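Side-chain contacts in natterin-like protein (Lethenteron camtschaticum, PDB 6IUL), which probably recognises cell-surface glycans through a jacalin-like lectin domain and punctures target membranes as an aerolysin-family pore-forming cytotoxin: residues 121-126 / 208-213; 24-29 / 202-207; 73-78 / 140-145; 19-24 / 55-60; 33-38 / 90-95. All blocks are in the same frame, centred on the assembly; numbering follows the deposited sequence.

Interaction 1 of 5, residues 121-126 / 208-213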
# COMPACT_ATOMS: atom_id res chain seq x y z
N SER A 121 -0.37 10.51 -25.46
CA SER A 121 -0.06 9.67 -24.34
C SER A 121 -0.12 8.18 -24.67
O SER A 121 0.24 7.36 -23.85
CB SER A 121 -1.05 9.94 -23.21
OG SER A 121 -2.34 9.45 -23.54
N GLY A 122 -0.67 7.84 -25.83
CA GLY A 122 -0.92 6.44 -26.16
C GLY A 122 -2.20 5.88 -25.57
O GLY A 122 -2.49 4.70 -25.73
N ILE A 123 -2.97 6.72 -24.87
CA ILE A 123 -4.21 6.27 -24.28
C ILE A 123 -5.32 6.70 -25.22
O ILE A 123 -5.55 7.88 -25.42
CB ILE A 123 -4.47 6.93 -22.90
CG1 ILE A 123 -3.31 6.73 -21.91
CG2 ILE A 123 -5.76 6.45 -22.32
CD1 ILE A 123 -3.04 5.32 -21.63
N CYS A 124 -6.02 5.73 -25.78
CA CYS A 124 -6.98 5.99 -26.80
C CYS A 124 -8.41 6.08 -26.27
O CYS A 124 -8.80 5.26 -25.42
CB CYS A 124 -6.89 4.91 -27.87
SG CYS A 124 -8.07 5.08 -29.24
N LEU A 125 -9.16 7.10 -26.72
CA LEU A 125 -10.53 7.31 -26.29
C LEU A 125 -11.56 6.80 -27.29
O LEU A 125 -12.76 6.82 -26.99
CB LEU A 125 -10.82 8.80 -26.06
CG LEU A 125 -10.14 9.49 -24.87
CD1 LEU A 125 -10.28 10.99 -25.00
CD2 LEU A 125 -10.70 8.97 -23.56
N GLY A 126 -11.13 6.34 -28.45
CA GLY A 126 -12.07 5.83 -29.45
C GLY A 126 -11.61 6.19 -30.87
O GLY A 126 -10.40 6.41 -31.12
N SER A 208 -6.09 1.47 -13.47
CA SER A 208 -4.97 0.82 -14.19
C SER A 208 -4.45 1.68 -15.38
O SER A 208 -3.28 1.62 -15.71
CB SER A 208 -5.38 -0.57 -14.66
OG SER A 208 -6.57 -0.52 -15.39
N THR A 209 -5.32 2.50 -15.98
CA THR A 209 -4.94 3.26 -17.20
C THR A 209 -4.18 4.52 -16.82
O THR A 209 -3.19 4.88 -17.47
CB THR A 209 -6.20 3.64 -18.01
OG1 THR A 209 -6.82 2.44 -18.44
CG2 THR A 209 -5.90 4.51 -19.20
N PHE A 210 -4.65 5.20 -15.77
CA PHE A 210 -4.02 6.41 -15.29
C PHE A 210 -3.29 6.19 -13.97
O PHE A 210 -3.55 5.20 -13.30
CB PHE A 210 -5.09 7.50 -15.13
CG PHE A 210 -5.89 7.73 -16.38
CD1 PHE A 210 -5.36 8.45 -17.46
CD2 PHE A 210 -7.17 7.22 -16.50
CE1 PHE A 210 -6.09 8.61 -18.62
CE2 PHE A 210 -7.92 7.40 -17.65
CZ PHE A 210 -7.38 8.12 -18.71
N SER A 211 -2.40 7.11 -13.58
CA SER A 211 -1.89 7.08 -12.21
C SER A 211 -2.71 8.07 -11.38
O SER A 211 -2.53 9.28 -11.42
CB SER A 211 -0.38 7.34 -12.12
OG SER A 211 -0.10 8.67 -12.27
N LEU A 212 -3.67 7.53 -10.65
CA LEU A 212 -4.66 8.36 -9.92
C LEU A 212 -4.12 8.79 -8.55
O LEU A 212 -3.46 8.00 -7.88
CB LEU A 212 -5.93 7.55 -9.68
CG LEU A 212 -6.68 7.10 -10.92
CD1 LEU A 212 -7.84 6.24 -10.54
CD2 LEU A 212 -7.15 8.27 -11.76
N SER A 213 -4.35 10.05 -8.19
CA SER A 213 -4.31 10.47 -6.81
C SER A 213 -5.63 11.16 -6.47
O SER A 213 -6.36 11.62 -7.36
CB SER A 213 -3.10 11.37 -6.49
OG SER A 213 -3.11 12.47 -7.32
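Ile123 of 121-126 packs on Thr209 and Phe210 of 208-213, where the lectin domain meets the aerolysin-like part. Along the first segment, Ser121 comes before the contact and folds the turn: its OG accepts from Ile123 N at 3.1 Å, an ST turn, and also bonds Ile143 O. Gly122, at positive phi, completes the turn and leads into Ile123. With chi1 at -54°, CG2 of Ile123 stands anti to the backbone N and lies 3.7 Å from Thr209 CG2; the other branch follows, its CD1 3.8 Å from that same methyl. CG2 also reaches Phe210 CZ, approaching the ring obliquely at 4.3 Å. Thr209 CG2 in turn lies 3.8 Å above the centre of the Phe210 ring, so isoleucine, threonine methyl and ring meet at one corner. The threonine hydroxyl hydrogen-bonds Lys205 O, at the N-cap position of the short helix 206-209. Beyond Ile123 the chain goes on into strand 124-131. Lys193 of the second subunit bonds Phe210 O close by. With only methyl and ring contacts between the segments, close fit rather than directed bonding holds this point of the interdomain boundary.

Interaction 2 of 5, residues 24-29 / 202-207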
# COMPACT_ATOMS: atom_id res chain seq x y z
N GLN A 24 -14.55 10.28 -24.21
CA GLN A 24 -14.12 11.54 -23.55
C GLN A 24 -14.88 11.98 -22.31
O GLN A 24 -14.26 12.35 -21.32
CB GLN A 24 -14.19 12.72 -24.54
CG GLN A 24 -13.48 13.97 -24.06
CD GLN A 24 -13.00 14.86 -25.20
OE1 GLN A 24 -12.86 14.41 -26.33
NE2 GLN A 24 -12.79 16.12 -24.92
N GLU A 25 -16.20 11.93 -22.36
CA GLU A 25 -17.04 12.49 -21.28
C GLU A 25 -16.88 11.79 -19.95
O GLU A 25 -16.98 12.45 -18.91
CB GLU A 25 -18.51 12.46 -21.67
CG GLU A 25 -18.76 13.32 -22.90
CD GLU A 25 -20.24 13.41 -23.32
OE1 GLU A 25 -21.13 12.71 -22.74
OE2 GLU A 25 -20.50 14.22 -24.24
N ASN A 26 -16.63 10.48 -19.96
CA ASN A 26 -16.44 9.74 -18.71
C ASN A 26 -15.08 9.07 -18.64
O ASN A 26 -14.87 8.15 -17.86
CB ASN A 26 -17.56 8.71 -18.51
CG ASN A 26 -17.66 7.72 -19.66
OD1 ASN A 26 -17.04 7.91 -20.71
ND2 ASN A 26 -18.42 6.65 -19.46
N ALA A 27 -14.16 9.54 -19.49
CA ALA A 27 -12.79 9.00 -19.57
C ALA A 27 -12.71 7.49 -19.78
O ALA A 27 -11.79 6.81 -19.30
CB ALA A 27 -12.00 9.40 -18.32
N ALA A 28 -13.69 6.95 -20.48
CA ALA A 28 -13.64 5.55 -20.88
C ALA A 28 -12.69 5.43 -22.07
O ALA A 28 -12.68 6.30 -22.93
CB ALA A 28 -15.03 5.04 -21.25
N THR A 29 -11.91 4.36 -22.11
CA THR A 29 -10.87 4.22 -23.06
C THR A 29 -11.00 2.94 -23.90
O THR A 29 -11.79 2.07 -23.64
CB THR A 29 -9.49 4.22 -22.35
OG1 THR A 29 -9.42 3.17 -21.40
CG2 THR A 29 -9.26 5.54 -21.64
N THR A 202 -13.36 2.66 -8.08
CA THR A 202 -13.22 3.18 -9.43
C THR A 202 -13.80 2.19 -10.43
O THR A 202 -13.96 1.03 -10.12
CB THR A 202 -11.73 3.40 -9.79
OG1 THR A 202 -11.06 2.16 -9.83
CG2 THR A 202 -11.01 4.26 -8.75
N THR A 203 -14.14 2.68 -11.61
CA THR A 203 -14.62 1.81 -12.71
C THR A 203 -13.90 2.15 -14.02
O THR A 203 -13.10 3.07 -14.09
CB THR A 203 -16.13 1.99 -12.93
OG1 THR A 203 -16.42 3.39 -13.17
CG2 THR A 203 -16.92 1.53 -11.72
N ASN A 204 -14.25 1.41 -15.06
CA ASN A 204 -13.81 1.70 -16.44
C ASN A 204 -12.29 1.64 -16.55
O ASN A 204 -11.70 2.27 -17.43
CB ASN A 204 -14.34 3.06 -16.87
CG ASN A 204 -15.86 3.13 -16.82
OD1 ASN A 204 -16.52 2.12 -16.81
ND2 ASN A 204 -16.40 4.35 -16.80
N LYS A 205 -11.67 0.89 -15.65
CA LYS A 205 -10.21 0.72 -15.60
C LYS A 205 -9.40 1.98 -15.44
O LYS A 205 -8.19 1.99 -15.74
CB LYS A 205 -9.72 -0.05 -16.84
CG LYS A 205 -10.28 -1.45 -16.92
CD LYS A 205 -9.68 -2.22 -18.06
CE LYS A 205 -9.84 -3.69 -17.84
NZ LYS A 205 -9.21 -4.36 -19.00
N ILE A 206 -10.01 3.05 -14.96
CA ILE A 206 -9.23 4.26 -14.76
C ILE A 206 -8.05 4.11 -13.80
O ILE A 206 -7.02 4.81 -13.98
CB ILE A 206 -10.06 5.47 -14.37
CG1 ILE A 206 -10.77 5.26 -13.03
CG2 ILE A 206 -11.02 5.83 -15.49
CD1 ILE A 206 -11.25 6.57 -12.49
N GLU A 207 -8.17 3.23 -12.81
CA GLU A 207 -7.09 3.00 -11.85
C GLU A 207 -5.86 2.33 -12.49
O GLU A 207 -4.72 2.56 -12.09
CB GLU A 207 -7.54 2.19 -10.61
CG GLU A 207 -7.76 0.67 -10.85
CD GLU A 207 -9.00 0.31 -11.75
OE1 GLU A 207 -9.94 1.15 -12.03
OE2 GLU A 207 -9.05 -0.88 -12.17
O HOH W 1 -9.80 3.51 -18.65
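A type I' beta turn from Thr203 to Ile206, running straight into helix 206-209, sets Asn204 and Ile206 against Asn26 and Ala27 in the loop between strands 17-22 and 30-37. Asn204 and Lys205 both take left-handed backbone angles at the turn's centre, and Ile206 N closes it on Thr203 O at 3.2 Å. The side chain of Asn204 sets off toward the loop, and its ND2 comes within 4.1 Å of Asn26 ND2, with the two side chains roughly at right angles and their amide planes 67° apart. Two N-H donors cannot bond each other, and Asn26 ND2 gives its hydrogen bond to Asp51 OD2, a residue that Asn204 touches as well. Deeper in, CG2 of Ile206 rests 4.0 Å from Ala27 O, an apolar touch on a carbonyl. One polar link between the segments is a water: it donates to Asn204 O at 2.6 Å and pairs with Thr29 OG1 at 2.8 Å. Thr50 OG1 is a second, since it bonds both Asn204 O and Thr29 N, so two groups grip this turn carbonyl. Behind the turn, Thr202 OG1 donates to Glu207 OE1 at 2.7 Å, arriving from 52° out of the carboxylate plane and tying the chain before the turn to the new helix. Since the segments share no direct hydrogen bond, the junction between lectin domain and aerolysin-like part depends here on van der Waals touch and on indirect polar bridges through the water and Thr50.

Interaction 3 of 5, residues 73-78 / 140-145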
# COMPACT_ATOMS: atom_id res chain seq x y z
N GLU A 73 -1.92 -1.52 -20.45
CA GLU A 73 -1.25 -1.55 -21.77
C GLU A 73 -1.72 -0.39 -22.62
O GLU A 73 -2.92 -0.21 -22.80
CB GLU A 73 -1.56 -2.85 -22.49
CG GLU A 73 -0.75 -3.06 -23.75
CD GLU A 73 -1.03 -4.40 -24.43
OE1 GLU A 73 -2.12 -4.95 -24.20
OE2 GLU A 73 -0.15 -4.86 -25.22
N PHE A 74 -0.78 0.40 -23.16
CA PHE A 74 -1.15 1.50 -24.02
C PHE A 74 -0.47 1.40 -25.38
O PHE A 74 0.27 0.48 -25.63
CB PHE A 74 -0.87 2.86 -23.35
CG PHE A 74 0.54 3.08 -22.97
CD1 PHE A 74 1.03 2.65 -21.73
CD2 PHE A 74 1.41 3.78 -23.82
CE1 PHE A 74 2.36 2.87 -21.38
CE2 PHE A 74 2.74 4.04 -23.46
CZ PHE A 74 3.23 3.57 -22.23
N ILE A 75 -0.73 2.38 -26.26
CA ILE A 75 -0.17 2.35 -27.61
C ILE A 75 1.09 3.17 -27.71
O ILE A 75 1.12 4.33 -27.31
CB ILE A 75 -1.21 2.83 -28.64
CG1 ILE A 75 -2.36 1.83 -28.72
CG2 ILE A 75 -0.58 2.95 -30.00
CD1 ILE A 75 -3.52 2.28 -29.59
N LYS A 76 2.16 2.54 -28.20
CA LYS A 76 3.44 3.19 -28.35
C LYS A 76 3.60 3.85 -29.72
O LYS A 76 4.26 4.89 -29.89
CB LYS A 76 4.54 2.14 -28.09
CG LYS A 76 5.92 2.48 -28.58
CD LYS A 76 6.90 1.41 -28.09
CE LYS A 76 6.73 0.12 -28.86
NZ LYS A 76 7.86 -0.78 -28.61
N SER A 77 3.03 3.23 -30.73
CA SER A 77 3.09 3.78 -32.10
C SER A 77 1.89 3.29 -32.89
O SER A 77 1.35 2.24 -32.63
CB SER A 77 4.40 3.36 -32.79
OG SER A 77 4.45 1.97 -32.99
N LEU A 78 1.49 4.09 -33.85
CA LEU A 78 0.38 3.80 -34.73
C LEU A 78 0.69 4.32 -36.12
O LEU A 78 1.17 5.42 -36.26
CB LEU A 78 -0.86 4.50 -34.21
CG LEU A 78 -2.09 4.48 -35.17
CD1 LEU A 78 -2.77 3.15 -35.09
CD2 LEU A 78 -3.09 5.56 -34.81
N PHE A 140 -7.66 7.60 -34.85
CA PHE A 140 -7.82 7.25 -33.42
C PHE A 140 -7.70 8.50 -32.55
O PHE A 140 -6.78 9.30 -32.72
CB PHE A 140 -6.78 6.21 -33.02
CG PHE A 140 -7.01 4.84 -33.64
CD1 PHE A 140 -6.67 4.59 -34.95
CD2 PHE A 140 -7.51 3.79 -32.90
CE1 PHE A 140 -6.87 3.36 -35.54
CE2 PHE A 140 -7.72 2.54 -33.48
CZ PHE A 140 -7.40 2.32 -34.79
N ILE A 141 -8.66 8.66 -31.65
CA ILE A 141 -8.66 9.76 -30.71
C ILE A 141 -7.76 9.43 -29.54
O ILE A 141 -8.03 8.49 -28.82
CB ILE A 141 -10.06 10.04 -30.15
CG1 ILE A 141 -11.01 10.38 -31.29
CG2 ILE A 141 -10.04 11.27 -29.23
CD1 ILE A 141 -12.47 10.38 -30.90
N PHE A 142 -6.70 10.20 -29.33
CA PHE A 142 -5.80 10.00 -28.22
C PHE A 142 -5.83 11.18 -27.26
O PHE A 142 -5.90 12.33 -27.69
CB PHE A 142 -4.34 9.86 -28.70
CG PHE A 142 -4.06 8.59 -29.40
CD1 PHE A 142 -3.91 7.41 -28.69
CD2 PHE A 142 -3.93 8.56 -30.80
CE1 PHE A 142 -3.67 6.20 -29.33
CE2 PHE A 142 -3.67 7.36 -31.45
CZ PHE A 142 -3.58 6.17 -30.71
N ILE A 143 -5.71 10.88 -25.97
CA ILE A 143 -5.38 11.92 -24.99
C ILE A 143 -3.94 12.34 -25.21
O ILE A 143 -3.04 11.50 -25.36
CB ILE A 143 -5.52 11.40 -23.52
CG1 ILE A 143 -6.93 10.91 -23.28
CG2 ILE A 143 -5.20 12.53 -22.53
CD1 ILE A 143 -7.14 10.30 -21.91
N ASN A 144 -3.72 13.64 -25.22
CA ASN A 144 -2.35 14.14 -25.37
C ASN A 144 -1.53 13.75 -24.14
O ASN A 144 -2.08 13.30 -23.13
CB ASN A 144 -2.37 15.65 -25.58
CG ASN A 144 -2.56 16.03 -27.02
OD1 ASN A 144 -1.84 15.52 -27.86
ND2 ASN A 144 -3.45 17.02 -27.30
N ALA A 145 -0.20 13.91 -24.22
CA ALA A 145 0.67 13.48 -23.18
C ALA A 145 0.20 14.06 -21.81
O ALA A 145 -0.13 15.25 -21.72
CB ALA A 145 2.08 13.91 -23.45
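Glu73 OE1, two residues ahead of the Ile75 that packs on Phe142, is gripped twice: by a salt bridge to Arg100 NH1 and by the backbone N of Glu70, while OE2 of the same carboxylate bonds Thr96 OG1. From there the chain enters the apolar interior. Ile75 sends CD1 to the edge of the Phe142 ring, in its plane, 3.9 Å from CE1 and 4.0 Å from CZ. Leu78 CD2 meets the rim on the CE2 side, also 3.9 Å away, so two methyls sit on neighbouring sides of CZ. Between these residues the chain turns a corner at Lys76, where Lys76 and Ser77 both face Ile95 in a classic beta bulge; Ile75 and Leu78, on either side of the bulge, both point toward strand 135-155 of the neighbouring sheet. This is the interior of the jacalin-like beta-prism, where side chains of different sheets meet. CG of Leu78 lies anti to the backbone N, chi1 170°, which carries both methyls across to Phe140. CD2 stands 3.7 Å from Phe140 CD1, oblique to that ring, and CD1 is 4.1 Å from Phe140 CE1. Phe140 also packs on Ile92 and Val127.

Interaction 4 of 5, residues 19-24 / 55-60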
# COMPACT_ATOMS: atom_id res chain seq x y z
N PHE A 19 -18.68 9.67 -38.51
CA PHE A 19 -18.95 9.01 -37.23
C PHE A 19 -17.93 9.41 -36.21
O PHE A 19 -16.81 9.81 -36.56
CB PHE A 19 -18.99 7.48 -37.39
CG PHE A 19 -17.69 6.85 -37.88
CD1 PHE A 19 -16.70 6.53 -36.98
CD2 PHE A 19 -17.47 6.61 -39.22
CE1 PHE A 19 -15.51 5.98 -37.40
CE2 PHE A 19 -16.29 6.06 -39.66
CZ PHE A 19 -15.30 5.72 -38.74
N SER A 20 -18.33 9.34 -34.95
CA SER A 20 -17.44 9.55 -33.82
C SER A 20 -17.85 8.68 -32.66
O SER A 20 -18.98 8.71 -32.26
CB SER A 20 -17.46 11.03 -33.37
OG SER A 20 -16.38 11.32 -32.48
N PHE A 21 -16.91 7.89 -32.13
CA PHE A 21 -17.18 7.00 -31.02
C PHE A 21 -16.07 7.34 -30.04
O PHE A 21 -14.88 6.98 -30.23
CB PHE A 21 -17.09 5.54 -31.49
CG PHE A 21 -17.39 4.53 -30.42
CD1 PHE A 21 -18.59 4.55 -29.77
CD2 PHE A 21 -16.46 3.57 -30.06
CE1 PHE A 21 -18.87 3.65 -28.79
CE2 PHE A 21 -16.72 2.66 -29.07
CZ PHE A 21 -17.93 2.68 -28.45
N ASN A 22 -16.46 8.03 -28.98
CA ASN A 22 -15.51 8.74 -28.11
C ASN A 22 -15.88 8.57 -26.65
O ASN A 22 -16.99 8.88 -26.28
CB ASN A 22 -15.56 10.22 -28.49
CG ASN A 22 -14.51 11.05 -27.77
OD1 ASN A 22 -13.87 10.58 -26.86
ND2 ASN A 22 -14.33 12.30 -28.20
N GLY A 23 -14.95 8.10 -25.82
CA GLY A 23 -15.19 7.96 -24.37
C GLY A 23 -14.84 9.18 -23.54
O GLY A 23 -14.82 9.13 -22.31
N GLN A 24 -14.55 10.28 -24.21
CA GLN A 24 -14.12 11.54 -23.55
C GLN A 24 -14.88 11.98 -22.31
O GLN A 24 -14.26 12.35 -21.32
CB GLN A 24 -14.19 12.72 -24.54
CG GLN A 24 -13.48 13.97 -24.06
CD GLN A 24 -13.00 14.86 -25.20
OE1 GLN A 24 -12.86 14.41 -26.33
NE2 GLN A 24 -12.79 16.12 -24.92
N GLU A 55 -19.51 -0.27 -30.56
CA GLU A 55 -20.11 0.18 -31.80
C GLU A 55 -19.35 -0.27 -33.05
O GLU A 55 -18.15 -0.45 -33.01
CB GLU A 55 -20.28 1.70 -31.77
CG GLU A 55 -21.46 2.19 -32.61
CD GLU A 55 -21.80 3.68 -32.45
OE1 GLU A 55 -22.37 4.26 -33.40
OE2 GLU A 55 -21.47 4.28 -31.41
N THR A 56 -20.08 -0.34 -34.16
CA THR A 56 -19.58 -0.80 -35.42
C THR A 56 -19.77 0.22 -36.52
O THR A 56 -20.81 0.86 -36.65
CB THR A 56 -20.31 -2.11 -35.80
OG1 THR A 56 -20.06 -3.12 -34.80
CG2 THR A 56 -19.77 -2.63 -37.13
N PHE A 57 -18.74 0.37 -37.34
CA PHE A 57 -18.78 1.21 -38.50
C PHE A 57 -18.32 0.45 -39.72
O PHE A 57 -17.48 -0.46 -39.59
CB PHE A 57 -17.86 2.41 -38.26
CG PHE A 57 -18.18 3.14 -36.98
CD1 PHE A 57 -19.32 3.93 -36.88
CD2 PHE A 57 -17.39 2.96 -35.86
CE1 PHE A 57 -19.65 4.55 -35.68
CE2 PHE A 57 -17.70 3.57 -34.69
CZ PHE A 57 -18.84 4.36 -34.60
N GLY A 58 -18.82 0.85 -40.90
CA GLY A 58 -18.59 0.10 -42.15
C GLY A 58 -19.26 -1.24 -42.04
O GLY A 58 -20.33 -1.31 -41.43
N ALA A 59 -18.63 -2.32 -42.54
CA ALA A 59 -19.23 -3.66 -42.54
C ALA A 59 -18.24 -4.67 -42.00
O ALA A 59 -17.06 -4.63 -42.33
CB ALA A 59 -19.62 -4.04 -43.96
N MET A 60 -18.73 -5.59 -41.17
CA MET A 60 -17.90 -6.63 -40.60
C MET A 60 -18.24 -7.99 -41.21
O MET A 60 -19.43 -8.30 -41.37
CB MET A 60 -18.07 -6.69 -39.07
CG MET A 60 -17.63 -5.41 -38.36
SD MET A 60 -15.85 -5.22 -38.41
CE MET A 60 -15.36 -6.34 -37.09
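Phe57 of strand 54-58 reaches across to Phe19 and Phe21 of strand 17-22. Its CB begins over the face of the Phe19 ring, 4.1 Å from the centroid and just 6° off the normal, a CH-pi contact. CG follows above the same ring, 3.7 Å from Phe19 CD1, and ring atom CD1 lies 3.5 Å from Phe19 CG. The planes are 14° apart with centroids separated by 4.1 Å: an offset stack. Farther out, CE1 meets Phe19 CB at 3.5 Å. At the tip CZ turns to the second phenylalanine, 3.8 Å from Phe21 CB, which sits at the edge of the Phe57 ring. Phe21 has its own partner in Glu55, whose CB rides over the ring face, 4.0 Å from its centroid. The glutamate's extended chain then brings OE2 within 3.3 Å of Phe21 CD1, lying obliquely against the ring in a plain van der Waals contact, the carboxylate plane 78° from that of the ring. The strands run roughly antiparallel but belong to different sheets of the jacalin-like prism, so side chains alone join them. It is the ring stack and the CH-pi contacts that make the contact, without a hydrogen bond between the segments.

Interaction 5 of 5, residues 33-38 / 90-95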
# COMPACT_ATOMS: atom_id res chain seq x y z
N LEU A 33 -10.53 -3.82 -30.17
CA LEU A 33 -10.78 -3.44 -31.55
C LEU A 33 -10.85 -4.68 -32.42
O LEU A 33 -10.08 -5.62 -32.25
CB LEU A 33 -9.63 -2.61 -32.03
CG LEU A 33 -9.58 -2.20 -33.47
CD1 LEU A 33 -10.76 -1.30 -33.74
CD2 LEU A 33 -8.29 -1.47 -33.88
N SER A 34 -11.76 -4.67 -33.38
CA SER A 34 -11.84 -5.71 -34.38
C SER A 34 -12.02 -5.08 -35.77
O SER A 34 -12.81 -4.17 -35.94
CB SER A 34 -12.99 -6.66 -34.04
OG SER A 34 -13.11 -7.63 -35.04
N VAL A 35 -11.28 -5.60 -36.76
CA VAL A 35 -11.18 -5.00 -38.06
C VAL A 35 -11.44 -6.04 -39.16
O VAL A 35 -10.88 -7.15 -39.16
CB VAL A 35 -9.80 -4.36 -38.30
CG1 VAL A 35 -9.72 -3.70 -39.68
CG2 VAL A 35 -9.49 -3.30 -37.25
N SER A 36 -12.30 -5.66 -40.09
CA SER A 36 -12.55 -6.42 -41.28
C SER A 36 -11.89 -5.72 -42.46
O SER A 36 -11.94 -4.49 -42.59
CB SER A 36 -14.07 -6.57 -41.55
OG SER A 36 -14.67 -7.43 -40.59
N VAL A 37 -11.24 -6.51 -43.31
CA VAL A 37 -10.53 -6.00 -44.48
C VAL A 37 -11.09 -6.63 -45.77
O VAL A 37 -11.48 -7.77 -45.79
CB VAL A 37 -9.03 -6.25 -44.37
CG1 VAL A 37 -8.47 -5.56 -43.14
CG2 VAL A 37 -8.70 -7.74 -44.33
N GLY A 38 -11.19 -5.84 -46.81
CA GLY A 38 -11.49 -6.38 -48.12
C GLY A 38 -10.26 -6.28 -49.04
O GLY A 38 -9.14 -6.02 -48.60
N GLY A 90 -6.71 2.08 -45.88
CA GLY A 90 -6.12 0.87 -46.46
C GLY A 90 -5.56 -0.10 -45.43
O GLY A 90 -5.49 -1.30 -45.65
N ALA A 91 -5.08 0.44 -44.31
CA ALA A 91 -4.46 -0.37 -43.30
C ALA A 91 -4.32 0.36 -41.98
O ALA A 91 -4.21 1.57 -41.95
CB ALA A 91 -3.08 -0.82 -43.78
N ILE A 92 -4.27 -0.42 -40.90
CA ILE A 92 -4.00 0.05 -39.56
C ILE A 92 -2.91 -0.85 -38.96
O ILE A 92 -2.99 -2.07 -38.99
CB ILE A 92 -5.24 -0.12 -38.68
CG1 ILE A 92 -6.40 0.70 -39.22
CG2 ILE A 92 -4.94 0.25 -37.22
CD1 ILE A 92 -7.75 0.28 -38.68
N LYS A 93 -1.88 -0.24 -38.39
CA LYS A 93 -0.92 -0.95 -37.60
C LYS A 93 -0.63 -0.21 -36.29
O LYS A 93 -0.35 0.97 -36.30
CB LYS A 93 0.37 -1.08 -38.40
CG LYS A 93 1.46 -1.81 -37.63
CD LYS A 93 2.66 -2.07 -38.52
CE LYS A 93 3.76 -2.76 -37.73
NZ LYS A 93 4.95 -2.95 -38.61
N PHE A 94 -0.62 -0.95 -35.17
CA PHE A 94 -0.06 -0.38 -33.96
C PHE A 94 0.77 -1.35 -33.19
O PHE A 94 0.64 -2.54 -33.36
CB PHE A 94 -1.14 0.26 -33.06
CG PHE A 94 -2.22 -0.70 -32.59
CD1 PHE A 94 -1.97 -1.53 -31.51
CD2 PHE A 94 -3.49 -0.67 -33.12
CE1 PHE A 94 -2.97 -2.37 -30.99
CE2 PHE A 94 -4.49 -1.52 -32.64
CZ PHE A 94 -4.23 -2.39 -31.56
N ILE A 95 1.64 -0.80 -32.36
CA ILE A 95 2.46 -1.56 -31.46
C ILE A 95 2.22 -1.01 -30.06
O ILE A 95 2.22 0.22 -29.87
CB ILE A 95 3.96 -1.45 -31.83
CG1 ILE A 95 4.20 -2.01 -33.24
CG2 ILE A 95 4.80 -2.30 -30.85
CD1 ILE A 95 5.54 -1.67 -33.82
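Leu33 touches Phe94 through one methyl placed at the ring's edge and in its plane, instead of lying over a face. The pair is CD2 of Leu33 and CE2 of Phe94, 4.0 Å apart, with the two side chains sliding past each other in opposite directions. The phenylalanine's first torsion explains the approach: with chi1 at 60°, CG sits between the backbone N and the carbonyl carbon, and the ring offers its CE2 flank to strand 30-37. Phe94 also meets Phe67 edge-to-face and packs on the rings of Phe69 and Phe102. Two residues along, Val35 CG2 meets Ile92 CD1 at 4.2 Å. Here too only branch ends meet, as expected for sheets packed face to face, with the CA atoms of Val35 and Ile92 8.9 Å from each other. Phe102 packs against both Leu33 and Val35, adding an aromatic ring from strand 101-105 to the same apolar layer. No hydrogen bond crosses between the segments. Strands 30-37 and 89-96 lie in separate four-stranded antiparallel sheets, each with the strand order 3-2-1-4 of a Greek key. Such sheets turning their inner, apolar sides to a common core are the mark of the beta-prism fold of jacalin-like lectins.

In the fold
Interactions 3 and 5 lie in the buried interior of the lectin domain and share the sheet holding neighbouring strands 75-82 and 89-96; both are wholly apolar across their segments. Interaction 4 lies nearer the prism surface, where stacked rings are accompanied by a carboxylate; it shares with interaction 5 the sheet of strands 30-37 and 54-58, and Met60 packs on Ser34 and Ser36. Interactions 1 and 2, about 8 Å apart between centres, occupy the boundary with the aerolysin-like part and both use helix 206-209: the first is methyl packing beside the second subunit, the second partly polar. Gln24 belongs to both interactions 2 and 4, and strand 124-131 links interaction 1 to interactions 3 and 4.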